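Local coordinates for protein mevalonate diphosphate decarboxylase (Legionella pneumophila, PDB 3LTO) that probably catalyses the ATP-dependent decarboxylation of mevalonate diphosphate to isopentenyl diphosphate, a step in isoprenoid biosynthesis, at residues Pro27-Ser31 with Ser209-Glu213. Residues are numbered along the deposited sequence; the frame is centred on the assembly and turned at random.
Sequences PDNSS and SERAE
Asp-28 meets Ser-209 where the two lobes of this GHMP-kinase-type fold adjoin, the N-terminal-domain loop that leads into strand 31-47 facing the first turn of helix 208-224. Asp-28 CB lies 3.2 Å from Ser-209 OG, and both side chains reach Lys-19: the carboxylate supplies the charge for a salt bridge, and the short hydroxyl serves both Lys-19 NZ and Asn-29. Asn-29 points at the helix and suits this place because its amide can accept at one end and donate at the other. Ser-209 OG approaches a lone pair of Asn-29 OD1 within the amide plane (2.9 Å, C=O...O angle 126°), while Asn-29 ND2 donates to Ser-30 O at 2.7 Å and also to Lys-15 O; together these bonds fix the rotation of the amide. Small Ala-212 lets the amide come close, its CB 3.6 Å from Asn-29 CG. Ser-30 OG passes 3.5 Å from Glu-213 OE2 but is hydrogen-bonded to Thr-162 OG1 and to Gly-310 O of the second subunit. Glu-213 is long enough to reach the loop backbone, a bend about CB-CG (chi2 -63°) swinging its carboxylate toward the loop. Ser-30 N donates to Glu-213 OE2 at 2.8 Å, nearly straight with an N-H...O angle of 171°.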
loop_
_atom_site.group_PDB
_atom_site.type_symbol
_atom_site.label_atom_id
_atom_site.label_comp_id
_atom_site.label_asym_id
_atom_site.label_seq_id
_atom_site.Cartn_x
_atom_site.Cartn_y
_atom_site.Cartn_z
ATOM N N PRO A 27 2.287 -0.033 8.234
ATOM C CA PRO A 27 2.211 -0.927 9.397
ATOM C C PRO A 27 3.144 -2.122 9.256
ATOM O O PRO A 27 3.306 -2.659 8.162
ATOM C CB PRO A 27 0.739 -1.341 9.420
ATOM C CG PRO A 27 0.366 -1.326 7.948
ATOM C CD PRO A 27 1.032 -0.057 7.458
ATOM N N ASP A 28 3.762 -2.536 10.357
ATOM C CA ASP A 28 4.668 -3.677 10.319
ATOM C C ASP A 28 3.901 -4.951 10.029
ATOM O O ASP A 28 4.441 -5.909 9.472
ATOM C CB ASP A 28 5.445 -3.782 11.629
ATOM C CG ASP A 28 6.618 -2.813 11.683
ATOM O OD1 ASP A 28 6.642 -1.840 10.895
ATOM O OD2 ASP A 28 7.516 -3.015 12.522
ATOM N N ASN A 29 2.630 -4.972 10.409
ATOM C CA ASN A 29 1.817 -6.130 10.105
ATOM C C ASN A 29 0.404 -5.693 9.807
ATOM O O ASN A 29 -0.009 -4.595 10.169
ATOM C CB ASN A 29 1.847 -7.180 11.234
ATOM C CG ASN A 29 1.358 -6.644 12.565
ATOM O OD1 ASN A 29 2.159 -6.302 13.440
ATOM N ND2 ASN A 29 0.039 -6.573 12.730
ATOM N N SER A 30 -0.324 -6.546 9.107
ATOM C CA SER A 30 -1.694 -6.248 8.763
ATOM C C SER A 30 -2.543 -6.281 10.023
ATOM O O SER A 30 -2.102 -6.753 11.082
ATOM C CB SER A 30 -2.221 -7.279 7.766
ATOM O OG SER A 30 -1.476 -7.245 6.565
ATOM N N SER A 31 -3.763 -5.773 9.897
ATOM C CA SER A 31 -4.712 -5.759 10.998
ATOM C C SER A 31 -6.112 -6.026 10.452
ATOM O O SER A 31 -6.427 -5.663 9.316
ATOM C CB SER A 31 -4.656 -4.418 11.742
ATOM O OG SER A 31 -4.918 -3.315 10.884
ATOM N N SER A 209 5.237 -8.868 14.974
ATOM C CA SER A 209 4.567 -8.846 13.682
ATOM C C SER A 209 4.550 -10.217 13.014
ATOM O O SER A 209 3.596 -10.559 12.319
ATOM C CB SER A 209 5.220 -7.810 12.765
ATOM O OG SER A 209 5.049 -6.503 13.291
ATOM N N GLU A 210 5.600 -11.006 13.215
ATOM C CA GLU A 210 5.636 -12.346 12.630
ATOM C C GLU A 210 4.473 -13.159 13.182
ATOM O O GLU A 210 3.783 -13.853 12.440
ATOM C CB GLU A 210 6.951 -13.053 12.965
ATOM C CG GLU A 210 8.127 -12.647 12.100
ATOM C CD GLU A 210 9.457 -12.822 12.811
ATOM O OE1 GLU A 210 9.661 -13.869 13.460
ATOM O OE2 GLU A 210 10.302 -11.911 12.717
ATOM N N ARG A 211 4.263 -13.074 14.492
ATOM C CA ARG A 211 3.172 -13.805 15.129
ATOM C C ARG A 211 1.803 -13.306 14.652
ATOM O O ARG A 211 0.889 -14.102 14.412
ATOM C CB ARG A 211 3.264 -13.679 16.657
ATOM C CG ARG A 211 4.491 -14.348 17.267
ATOM C CD ARG A 211 4.348 -14.496 18.781
ATOM N NE ARG A 211 4.312 -13.207 19.470
ATOM C CZ ARG A 211 5.364 -12.412 19.636
ATOM N NH1 ARG A 211 6.544 -12.773 19.160
ATOM N NH2 ARG A 211 5.241 -11.262 20.290
ATOM N N ALA A 212 1.669 -11.987 14.513
ATOM C CA ALA A 212 0.416 -11.383 14.066
ATOM C C ALA A 212 0.037 -11.856 12.665
ATOM O O ALA A 212 -1.137 -12.113 12.382
ATOM C CB ALA A 212 0.533 -9.859 14.083
ATOM N N GLU A 213 1.030 -11.950 11.784
ATOM C CA GLU A 213 0.786 -12.397 10.416
ATOM C C GLU A 213 0.409 -13.870 10.434
ATOM O O GLU A 213 -0.496 -14.296 9.716
ATOM C CB GLU A 213 2.032 -12.192 9.547
ATOM C CG GLU A 213 2.332 -10.739 9.173
ATOM C CD GLU A 213 1.240 -10.105 8.312
ATOM O OE1 GLU A 213 0.609 -10.828 7.514
ATOM O OE2 GLU A 213 1.027 -8.878 8.419
#